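Local coordinates for protein enolase from the environmental genome shotgun sequencing of the Sargasso Sea (PDB 2QGY) that is of unknown function but, as a magnesium-binding member of the enolase superfamily, probably abstracts a proton beside a substrate carboxylate, at residues 18-23 / 58-63; 48-53 / 364-369; 134-139 / 313-318; 163-168 / 329-334. One frame throughout, in Å; residues are numbered along the deposited sequence. Where two conformers were deposited one is given.

Contact 1: residues 18-23 / 58-63; sequences IWITDN and FREKGI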
# COMPACT_ATOMS: atom_id res chain seq x y z
N ILE A 18 -19.26 -11.61 -0.23
CA ILE A 18 -18.81 -10.21 -0.30
C ILE A 18 -19.86 -9.43 -1.07
O ILE A 18 -20.33 -9.90 -2.12
CB ILE A 18 -17.44 -10.08 -1.03
CG1 ILE A 18 -16.37 -10.91 -0.36
CG2 ILE A 18 -17.00 -8.55 -1.12
CD1 ILE A 18 -15.01 -10.92 -1.11
N TRP A 19 -20.23 -8.25 -0.55
CA TRP A 19 -21.05 -7.30 -1.31
C TRP A 19 -20.23 -6.05 -1.48
O TRP A 19 -19.55 -5.63 -0.54
CB TRP A 19 -22.28 -6.89 -0.51
CG TRP A 19 -23.27 -7.96 -0.22
CD1 TRP A 19 -24.43 -8.19 -0.90
CD2 TRP A 19 -23.24 -8.91 0.87
NE1 TRP A 19 -25.12 -9.24 -0.33
CE2 TRP A 19 -24.41 -9.70 0.76
CE3 TRP A 19 -22.34 -9.16 1.92
CZ2 TRP A 19 -24.71 -10.73 1.66
CZ3 TRP A 19 -22.63 -10.21 2.81
CH2 TRP A 19 -23.82 -10.95 2.68
N ILE A 20 -20.28 -5.47 -2.68
CA ILE A 20 -19.81 -4.09 -2.86
C ILE A 20 -21.03 -3.23 -3.19
O ILE A 20 -21.69 -3.44 -4.22
CB ILE A 20 -18.80 -4.01 -4.02
CG1 ILE A 20 -17.62 -4.95 -3.75
CG2 ILE A 20 -18.41 -2.52 -4.29
CD1 ILE A 20 -16.55 -4.93 -4.87
N THR A 21 -21.36 -2.30 -2.30
CA THR A 21 -22.56 -1.50 -2.52
C THR A 21 -22.35 -0.50 -3.68
O THR A 21 -21.24 -0.04 -3.92
CB THR A 21 -23.08 -0.81 -1.23
OG1 THR A 21 -22.08 0.10 -0.71
CG2 THR A 21 -23.39 -1.87 -0.15
N ASP A 22 -23.43 -0.19 -4.40
CA ASP A 22 -23.35 0.88 -5.39
C ASP A 22 -23.32 2.20 -4.65
O ASP A 22 -23.63 2.26 -3.47
CB ASP A 22 -24.58 0.86 -6.30
CG ASP A 22 -24.29 1.43 -7.70
OD1 ASP A 22 -23.20 2.02 -7.92
OD2 ASP A 22 -25.17 1.26 -8.56
N ASN A 23 -22.94 3.27 -5.34
CA ASN A 23 -23.15 4.59 -4.79
C ASN A 23 -24.64 4.84 -4.72
O ASN A 23 -25.38 4.48 -5.64
CB ASN A 23 -22.47 5.66 -5.66
CG ASN A 23 -21.00 5.38 -5.88
OD1 ASN A 23 -20.59 4.91 -6.95
ND2 ASN A 23 -20.19 5.68 -4.87
N PHE A 58 -12.08 2.80 -7.53
CA PHE A 58 -11.42 1.97 -8.61
C PHE A 58 -10.69 0.71 -8.14
O PHE A 58 -10.12 -0.04 -8.97
CB PHE A 58 -10.53 2.82 -9.55
CG PHE A 58 -11.30 3.86 -10.31
CD1 PHE A 58 -12.05 3.51 -11.45
CD2 PHE A 58 -11.34 5.17 -9.86
CE1 PHE A 58 -12.80 4.48 -12.13
CE2 PHE A 58 -12.08 6.13 -10.53
CZ PHE A 58 -12.80 5.80 -11.67
N ARG A 59 -10.69 0.47 -6.83
CA ARG A 59 -9.96 -0.65 -6.25
C ARG A 59 -10.89 -1.60 -5.51
O ARG A 59 -10.45 -2.63 -4.96
CB ARG A 59 -8.83 -0.12 -5.34
CG ARG A 59 -7.84 0.68 -6.18
CD ARG A 59 -7.47 2.04 -5.53
NE ARG A 59 -6.40 1.80 -4.59
CZ ARG A 59 -5.57 2.75 -4.16
NH1 ARG A 59 -4.60 2.43 -3.32
NH2 ARG A 59 -5.74 4.00 -4.57
N GLU A 60 -12.18 -1.26 -5.48
CA GLU A 60 -13.13 -2.07 -4.72
C GLU A 60 -13.15 -3.54 -5.14
O GLU A 60 -13.11 -4.41 -4.29
CB GLU A 60 -14.56 -1.48 -4.76
CG GLU A 60 -14.66 -0.04 -4.27
CD GLU A 60 -14.56 1.00 -5.38
OE1 GLU A 60 -14.09 0.68 -6.50
OE2 GLU A 60 -14.94 2.17 -5.12
N LYS A 61 -13.23 -3.81 -6.44
CA LYS A 61 -13.24 -5.19 -6.91
C LYS A 61 -11.89 -5.87 -6.64
O LYS A 61 -11.83 -7.05 -6.28
CB LYS A 61 -13.59 -5.25 -8.41
CG LYS A 61 -15.05 -4.89 -8.69
CD LYS A 61 -15.50 -5.34 -10.08
CE LYS A 61 -14.86 -4.53 -11.18
NZ LYS A 61 -15.45 -4.80 -12.55
N GLY A 62 -10.81 -5.10 -6.79
CA GLY A 62 -9.46 -5.59 -6.50
C GLY A 62 -9.33 -6.03 -5.06
O GLY A 62 -8.81 -7.11 -4.77
N ILE A 63 -9.85 -5.21 -4.14
CA ILE A 63 -9.83 -5.55 -2.73
C ILE A 63 -10.63 -6.84 -2.48
O ILE A 63 -10.17 -7.77 -1.78
CB ILE A 63 -10.32 -4.35 -1.88
CG1 ILE A 63 -9.30 -3.18 -1.95
CG2 ILE A 63 -10.59 -4.77 -0.42
CD1 ILE A 63 -9.89 -1.88 -1.46
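Ile-20 meets the first turn of helix 60-74 through the outer half of its side chain, and its path from CB outward shows how one strand residue can seat the start of a helix. Its CB points toward the helix, and both branches leave it in useful directions. CG2, anti to the backbone N, lies 4.0 Å from Glu-60 CB. The other branch starts with CG1 beside the backbone N (chi1 -58°) and continues fully extended, which carries CD1 out to the helix backbone. There CD1 rests 3.5 Å from the carbonyl O of Glu-60 and 3.8 Å from the amide N of Lys-61, so the methyl lies against the peptide group joining these two residues. The same methyl reaches the aliphatic part of Lys-61, with CD1 to CG at 4.1 Å. The side chain of Glu-60 crosses that of Ile-20 at about a right angle, and of it only CB takes part in the packing: the chain bends at chi2 (93°), and the carboxylate heads away from the strand. The contact is therefore wholly van der Waals in kind. Within the helix, Ile-63 N donates to Arg-59 O at 2.8 Å, which fixes the turn that presents the peptide. The charged end of Lys-61 belongs to another interface, where its NZ forms a salt bridge with Glu-69 of the second subunit. Ile-20 and Ile-18 also touch Ala-64 one turn along, so helix 60-74 packs on the antiparallel sheet of the N-terminal capping domain, against strand 13-21, which is flanked by strands 37-43 and 373-379.

Contact 2: residues 48-53 / 364-369; sequences EGWGEA and IHEDIL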
# COMPACT_ATOMS: atom_id res chain seq x y z
N GLU A 48 -21.31 -17.32 11.97
CA GLU A 48 -21.22 -16.26 10.97
C GLU A 48 -20.46 -15.08 11.55
O GLU A 48 -20.70 -14.67 12.69
CB GLU A 48 -22.62 -15.78 10.58
CG GLU A 48 -23.47 -16.80 9.86
CD GLU A 48 -24.76 -16.20 9.32
OE1 GLU A 48 -25.28 -15.22 9.91
OE2 GLU A 48 -25.28 -16.71 8.30
N GLY A 49 -19.53 -14.55 10.76
CA GLY A 49 -18.83 -13.33 11.17
C GLY A 49 -18.87 -12.29 10.08
O GLY A 49 -18.65 -12.60 8.91
N TRP A 50 -19.07 -11.04 10.49
CA TRP A 50 -19.15 -9.91 9.56
C TRP A 50 -17.91 -9.03 9.64
O TRP A 50 -17.42 -8.75 10.75
CB TRP A 50 -20.37 -9.07 9.90
CG TRP A 50 -21.65 -9.74 9.59
CD1 TRP A 50 -22.39 -10.54 10.41
CD2 TRP A 50 -22.38 -9.63 8.36
NE1 TRP A 50 -23.53 -10.97 9.76
CE2 TRP A 50 -23.55 -10.42 8.50
CE3 TRP A 50 -22.15 -8.95 7.15
CZ2 TRP A 50 -24.51 -10.54 7.47
CZ3 TRP A 50 -23.09 -9.07 6.11
CH2 TRP A 50 -24.25 -9.87 6.28
N GLY A 51 -17.45 -8.60 8.47
CA GLY A 51 -16.28 -7.72 8.32
C GLY A 51 -16.61 -6.65 7.30
O GLY A 51 -17.60 -6.73 6.56
N GLU A 52 -15.77 -5.62 7.27
CA GLU A 52 -15.91 -4.54 6.32
C GLU A 52 -14.51 -4.04 6.01
O GLU A 52 -13.70 -3.95 6.92
CB GLU A 52 -16.76 -3.41 6.90
CG GLU A 52 -16.98 -2.27 5.88
CD GLU A 52 -18.13 -1.30 6.18
OE1 GLU A 52 -18.89 -1.46 7.18
OE2 GLU A 52 -18.26 -0.34 5.38
N ALA A 53 -14.21 -3.83 4.73
CA ALA A 53 -12.91 -3.32 4.28
C ALA A 53 -13.05 -1.85 3.95
O ALA A 53 -14.09 -1.42 3.43
CB ALA A 53 -12.45 -4.03 2.99
N ILE A 364 -28.05 -8.00 9.74
CA ILE A 364 -28.16 -7.45 8.38
C ILE A 364 -29.18 -8.24 7.57
O ILE A 364 -29.20 -9.47 7.61
CB ILE A 364 -26.78 -7.40 7.67
CG1 ILE A 364 -26.00 -6.14 8.11
CG2 ILE A 364 -26.91 -7.35 6.14
CD1 ILE A 364 -24.56 -6.20 7.62
N HIS A 365 -30.02 -7.50 6.84
CA HIS A 365 -30.99 -8.07 5.93
C HIS A 365 -30.31 -8.21 4.58
O HIS A 365 -30.20 -7.25 3.81
CB HIS A 365 -32.20 -7.16 5.85
CG HIS A 365 -32.97 -7.07 7.13
ND1 HIS A 365 -34.21 -7.66 7.30
CD2 HIS A 365 -32.68 -6.47 8.31
CE1 HIS A 365 -34.64 -7.42 8.52
NE2 HIS A 365 -33.73 -6.70 9.16
N GLU A 366 -29.83 -9.42 4.30
CA GLU A 366 -28.95 -9.64 3.16
C GLU A 366 -29.62 -9.38 1.82
O GLU A 366 -28.96 -9.01 0.86
CB GLU A 366 -28.37 -11.05 3.19
CG GLU A 366 -27.39 -11.25 4.31
CD GLU A 366 -26.92 -12.68 4.47
OE1 GLU A 366 -26.72 -13.40 3.46
OE2 GLU A 366 -26.72 -13.07 5.63
N ASP A 367 -30.93 -9.58 1.75
CA ASP A 367 -31.61 -9.34 0.48
C ASP A 367 -31.64 -7.86 0.15
O ASP A 367 -31.46 -7.48 -1.01
CB ASP A 367 -32.99 -10.03 0.40
CG ASP A 367 -32.87 -11.57 0.28
OD1 ASP A 367 -31.76 -12.10 -0.04
OD2 ASP A 367 -33.91 -12.25 0.49
N ILE A 368 -31.77 -7.01 1.17
CA ILE A 368 -31.69 -5.56 0.98
C ILE A 368 -30.27 -5.11 0.62
O ILE A 368 -30.07 -4.30 -0.30
CB ILE A 368 -32.25 -4.75 2.20
CG1 ILE A 368 -33.73 -5.13 2.41
CG2 ILE A 368 -32.07 -3.23 1.95
CD1 ILE A 368 -34.44 -4.43 3.55
N LEU A 369 -29.29 -5.65 1.34
CA LEU A 369 -27.89 -5.38 1.03
C LEU A 369 -27.56 -5.78 -0.41
O LEU A 369 -26.93 -5.01 -1.14
CB LEU A 369 -26.95 -6.06 2.03
CG LEU A 369 -25.46 -5.78 1.85
CD1 LEU A 369 -25.16 -4.27 1.83
CD2 LEU A 369 -24.70 -6.47 2.99
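Trp-50 lays its indole against Ile-364 and the start of helix 366-371, a clear example of one aromatic side chain joining pieces of chain far apart in sequence. Strand 48-53 begins at Glu-48, whose carboxylate comes near that of Glu-366, the OE2 atoms being 4.7 Å apart. Lys-40 NZ makes a salt bridge with each of the two, which would offset the repulsion between like charges. After Gly-49 comes Trp-50, whose first torsion (chi1 -70°) carries the indole across to Ile-364. Over one face sits Ile-364 CD1, 3.8 Å from the centroid of the six-membered ring and 20° off its normal, a CH-pi contact. The other branch of Ile-364 reaches the far end of the indole, with CG2 3.7 Å from CH2 of Trp-50. Glu-366 brings OE2 obliquely to CZ2 of Trp-50, at 3.8 Å, while its CG lies in the ring plane at the edge, 4.0 Å from CH2 of Trp-50; the carboxylate plane is turned 77° from the indole. Leu-369 adds a looser touch, CD2 to CZ3 of Trp-50 at 4.4 Å, and its amide N donates to His-365 O at 3.1 Å in the first helical turn. Beyond Gly-51, Glu-52 turns to other partners, its OE1 accepting bonds from Ser-306 OG and Ser-310 N. Strand 48-53 is an outermost strand of the four-stranded sheet within this chain, next to strand 37-43; Trp-50 also meets the ring of Trp-19 on strand 13-21, nearly parallel to it, and Val-309 on helix 309-320.

Contact 3: residues 134-139 / 313-318; sequences PNVPIY and AMLHVC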
# COMPACT_ATOMS: atom_id res chain seq x y z
N PRO A 134 -19.33 1.44 28.28
CA PRO A 134 -20.54 1.15 27.50
C PRO A 134 -20.85 2.22 26.43
O PRO A 134 -21.49 1.91 25.42
CB PRO A 134 -21.64 1.11 28.56
CG PRO A 134 -21.13 2.01 29.65
CD PRO A 134 -19.65 1.75 29.69
N ASN A 135 -20.39 3.44 26.68
CA ASN A 135 -20.65 4.62 25.86
C ASN A 135 -19.37 5.07 25.13
O ASN A 135 -18.28 4.91 25.68
CB ASN A 135 -21.20 5.77 26.75
CG ASN A 135 -20.41 5.98 28.08
OD1 ASN A 135 -20.91 6.64 29.01
ND2 ASN A 135 -19.19 5.46 28.17
N VAL A 136 -19.50 5.65 23.94
CA VAL A 136 -18.30 6.10 23.24
C VAL A 136 -18.50 7.50 22.71
O VAL A 136 -19.38 7.71 21.89
CB VAL A 136 -17.97 5.14 22.06
CG1 VAL A 136 -16.85 5.75 21.14
CG2 VAL A 136 -17.60 3.78 22.61
N PRO A 137 -17.71 8.49 23.19
CA PRO A 137 -17.91 9.82 22.62
C PRO A 137 -17.69 9.83 21.11
O PRO A 137 -16.76 9.16 20.62
CB PRO A 137 -16.83 10.66 23.32
CG PRO A 137 -16.61 9.92 24.67
CD PRO A 137 -16.67 8.47 24.24
N ILE A 138 -18.51 10.57 20.39
CA ILE A 138 -18.39 10.68 18.93
C ILE A 138 -18.34 12.12 18.45
O ILE A 138 -18.71 13.04 19.17
CB ILE A 138 -19.57 9.93 18.21
CG1 ILE A 138 -20.94 10.32 18.80
CG2 ILE A 138 -19.40 8.42 18.31
CD1 ILE A 138 -21.58 11.54 18.23
N TYR A 139 -17.89 12.32 17.21
CA TYR A 139 -18.02 13.60 16.56
C TYR A 139 -18.50 13.32 15.14
O TYR A 139 -18.37 12.19 14.64
CB TYR A 139 -16.67 14.36 16.56
CG TYR A 139 -15.65 13.80 15.57
CD1 TYR A 139 -15.59 14.29 14.26
CD2 TYR A 139 -14.79 12.76 15.94
CE1 TYR A 139 -14.66 13.74 13.31
CE2 TYR A 139 -13.87 12.22 15.03
CZ TYR A 139 -13.82 12.70 13.72
OH TYR A 139 -12.90 12.19 12.84
N ALA A 313 -17.28 -2.14 14.89
CA ALA A 313 -15.90 -2.49 15.27
C ALA A 313 -15.21 -1.28 15.92
O ALA A 313 -14.54 -1.41 16.97
CB ALA A 313 -15.13 -2.93 14.03
N MET A 314 -15.40 -0.11 15.32
CA MET A 314 -14.76 1.10 15.84
C MET A 314 -15.22 1.35 17.28
O MET A 314 -14.42 1.61 18.17
CB MET A 314 -15.11 2.31 14.94
CG MET A 314 -14.56 3.70 15.44
SD MET A 314 -15.09 5.12 14.50
CE MET A 314 -16.87 5.06 14.72
N LEU A 315 -16.53 1.32 17.49
CA LEU A 315 -17.07 1.59 18.82
C LEU A 315 -16.57 0.58 19.84
O LEU A 315 -16.17 0.96 20.97
CB LEU A 315 -18.61 1.65 18.79
CG LEU A 315 -19.23 2.71 17.89
CD1 LEU A 315 -20.74 2.64 17.97
CD2 LEU A 315 -18.71 4.13 18.26
N HIS A 316 -16.56 -0.70 19.47
CA HIS A 316 -16.03 -1.72 20.39
C HIS A 316 -14.54 -1.46 20.72
O HIS A 316 -14.13 -1.54 21.88
CB HIS A 316 -16.23 -3.12 19.81
CG HIS A 316 -17.62 -3.65 19.98
ND1 HIS A 316 -18.08 -4.19 21.17
CD2 HIS A 316 -18.66 -3.73 19.11
CE1 HIS A 316 -19.33 -4.59 21.02
NE2 HIS A 316 -19.71 -4.30 19.79
N VAL A 317 -13.74 -1.10 19.72
CA VAL A 317 -12.33 -0.81 19.98
C VAL A 317 -12.21 0.40 20.89
O VAL A 317 -11.50 0.34 21.90
CB VAL A 317 -11.51 -0.59 18.68
CG1 VAL A 317 -10.09 0.03 18.99
CG2 VAL A 317 -11.32 -1.89 18.01
N CYS A 318 -12.92 1.48 20.55
CA CYS A 318 -12.83 2.73 21.32
C CYS A 318 -13.23 2.55 22.78
O CYS A 318 -12.64 3.18 23.66
CB CYS A 318 -13.66 3.85 20.70
SG CYS A 318 -12.94 4.48 19.17
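Val-136 sets both of its methyls against helix 309-320, illustrating how the wall of a beta/alpha barrel is padded from outside. CG1, anti to the backbone N (chi1 170°), fits between two helix residues: it lies 3.7 Å from Cys-318 CB and 3.8 Å from Leu-315 CD2. CG2 takes a different partner, the backbone carbonyl O of Leu-315 at 3.6 Å, so the valine grips main chain as well as side chains. The CD2 branch of Leu-315, not CD1, which continues the extended chain, also touches CG2 of Ile-138 more loosely, at 4.3 Å; one leucine methyl thus bridges two strand residues. These groups are placed by regular helix bonds, Cys-318 N donating to Met-314 O at 2.8 Å and Val-317 N to Ala-313 O at 2.9 Å. On the strand side, Val-136 pairs through its backbone with Ala-352, and Pro-137 with Ala-327. The helix runs across the strand, the directions of the two segments differing by 110° and their axes coming within 8.4 Å. Strand 135-141 opens the barrel and lies parallel to strand 327-329, which closes it; helix 309-320 leads into that last strand, and its Leu-315 also packs on Ala-352 and Ile-354 of strand 351-354.

Contact 4: residues 163-168 / 329-334; sequences KKYGGI and IFPDYI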
# COMPACT_ATOMS: atom_id res chain seq x y z
N LYS A 163 -28.04 18.41 16.75
CA LYS A 163 -28.01 17.00 17.13
C LYS A 163 -27.15 16.74 18.36
O LYS A 163 -27.17 15.65 18.90
CB LYS A 163 -27.56 16.14 15.95
CG LYS A 163 -28.44 16.23 14.70
CD LYS A 163 -29.85 15.67 14.93
CE LYS A 163 -29.83 14.23 15.45
NZ LYS A 163 -30.88 14.00 16.50
N LYS A 164 -26.40 17.74 18.79
CA LYS A 164 -25.62 17.65 20.03
C LYS A 164 -24.55 16.55 20.02
O LYS A 164 -24.33 15.89 21.05
CB LYS A 164 -26.56 17.50 21.25
CG LYS A 164 -27.54 18.67 21.43
CD LYS A 164 -28.65 18.34 22.46
CE LYS A 164 -28.13 18.17 23.88
NZ LYS A 164 -27.05 19.16 24.17
N TYR A 165 -23.89 16.37 18.87
CA TYR A 165 -22.71 15.49 18.77
C TYR A 165 -21.57 15.99 19.66
O TYR A 165 -21.59 17.11 20.14
CB TYR A 165 -22.20 15.43 17.33
CG TYR A 165 -23.23 14.99 16.33
CD1 TYR A 165 -23.84 13.76 16.42
CD2 TYR A 165 -23.58 15.82 15.27
CE1 TYR A 165 -24.79 13.35 15.49
CE2 TYR A 165 -24.51 15.43 14.33
CZ TYR A 165 -25.10 14.19 14.44
OH TYR A 165 -26.04 13.79 13.52
N GLY A 166 -20.55 15.15 19.85
CA GLY A 166 -19.40 15.53 20.68
C GLY A 166 -18.48 16.53 20.02
O GLY A 166 -17.54 17.02 20.65
N GLY A 167 -18.75 16.83 18.74
CA GLY A 167 -17.86 17.67 17.93
C GLY A 167 -18.30 17.67 16.49
O GLY A 167 -19.10 16.84 16.08
N ILE A 168 -17.81 18.63 15.71
CA ILE A 168 -18.06 18.64 14.26
C ILE A 168 -16.72 18.83 13.55
O ILE A 168 -15.92 19.71 13.94
CB ILE A 168 -19.06 19.77 13.85
CG1 ILE A 168 -20.46 19.45 14.38
CG2 ILE A 168 -19.12 19.94 12.32
CD1 ILE A 168 -21.47 20.60 14.26
N ILE A 329 -18.14 9.70 13.10
CA ILE A 329 -19.39 9.27 12.44
C ILE A 329 -19.73 10.17 11.26
O ILE A 329 -19.39 11.35 11.27
CB ILE A 329 -20.60 9.19 13.42
CG1 ILE A 329 -20.98 10.56 13.92
CG2 ILE A 329 -20.34 8.22 14.60
CD1 ILE A 329 -22.47 10.77 14.01
N PHE A 330 -20.35 9.60 10.24
CA PHE A 330 -20.90 10.35 9.12
C PHE A 330 -22.40 10.29 9.31
O PHE A 330 -23.01 9.26 9.06
CB PHE A 330 -20.50 9.71 7.78
CG PHE A 330 -19.13 10.06 7.35
CD1 PHE A 330 -18.91 11.02 6.37
CD2 PHE A 330 -18.03 9.44 7.94
CE1 PHE A 330 -17.61 11.35 5.99
CE2 PHE A 330 -16.72 9.76 7.56
CZ PHE A 330 -16.51 10.73 6.59
N PRO A 331 -22.98 11.37 9.85
CA PRO A 331 -24.40 11.30 10.16
C PRO A 331 -25.24 10.95 8.93
O PRO A 331 -26.21 10.21 9.07
CB PRO A 331 -24.73 12.71 10.67
CG PRO A 331 -23.45 13.17 11.29
CD PRO A 331 -22.40 12.66 10.25
N ASP A 332 -24.84 11.41 7.74
CA ASP A 332 -25.63 11.17 6.52
C ASP A 332 -25.60 9.73 6.04
O ASP A 332 -26.37 9.34 5.18
CB ASP A 332 -25.25 12.14 5.39
CG ASP A 332 -23.75 12.12 5.06
OD1 ASP A 332 -22.92 12.31 5.99
OD2 ASP A 332 -23.42 11.96 3.88
N TYR A 333 -24.69 8.93 6.59
CA TYR A 333 -24.62 7.50 6.31
C TYR A 333 -25.46 6.66 7.28
O TYR A 333 -25.59 5.42 7.12
CB TYR A 333 -23.16 7.04 6.40
CG TYR A 333 -22.27 7.42 5.22
CD1 TYR A 333 -22.67 8.37 4.26
CD2 TYR A 333 -21.02 6.82 5.06
CE1 TYR A 333 -21.82 8.70 3.16
CE2 TYR A 333 -20.18 7.14 3.99
CZ TYR A 333 -20.58 8.06 3.05
OH TYR A 333 -19.74 8.35 1.98
N ILE A 334 -26.01 7.31 8.31
CA ILE A 334 -26.73 6.53 9.32
C ILE A 334 -28.03 5.89 8.77
O ILE A 334 -28.21 4.69 8.89
CB ILE A 334 -27.03 7.34 10.59
CG1 ILE A 334 -25.72 7.75 11.30
CG2 ILE A 334 -27.94 6.54 11.52
CD1 ILE A 334 -25.06 6.64 12.15
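Tyr-165 reaches over to Ile-329 and Pro-331, linking two loops of the enolase-superfamily beta/alpha barrel: one leads from helix 150-162 into strand 168-170, the other leaves strand 327-329. Apolar packing dominates. The side chains of Ile-329 and Tyr-165 cross at about a right angle, with CD1 of Ile-329 coming obliquely to the ring, 3.8 Å from CE1 of Tyr-165. Pro-331 approaches the phenol end, CG lying 3.7 Å from CZ of Tyr-165. Within the first loop, Lys-163 CB lies over one face of the ring, 3.4 Å above its plane, which would restrict rotation of the ring. Lys-164, immediately before Tyr-165, is the first residue to leave the helical conformation, with a positive phi (62°). Backbone hydrogen bonds order the second loop: Tyr-333 N donates to Phe-330 O and Ile-334 N to Pro-331 O, each at 3.0 Å, two successive i to i+3 bonds. Strand 135-141 contributes Ile-138, which touches Tyr-165 and Ile-329. The magnesium ion, held by Asp-200, Glu-226 and Glu-252, is about 13 Å from the side chain of Pro-331, well beyond the first shell. The closest approach joins a polar atom to an apolar one, Tyr-165 OH to Pro-331 CB at 3.3 Å.

In the fold
From the N terminus, strand 13-21 starts contact 1, which closes a short loop at helix 60-74 within the capping domain. Before that loop closes, strand 48-53 opens contact 2, so the two cross; contact 2 ends only when the chain returns at 364-369, enclosing the whole barrel. The two contacts touch, Thr-21 packing on Leu-369. Contacts 3 and 4 are both nested inside the loop of contact 2 and follow contact 1 in series. They cross each other: 134-139 and 163-168 come early in the barrel, 313-318 and 329-334 late, so together they tie its beginning to its end, with Tyr-139 O and Ile-329 N 2.9 Å apart between them.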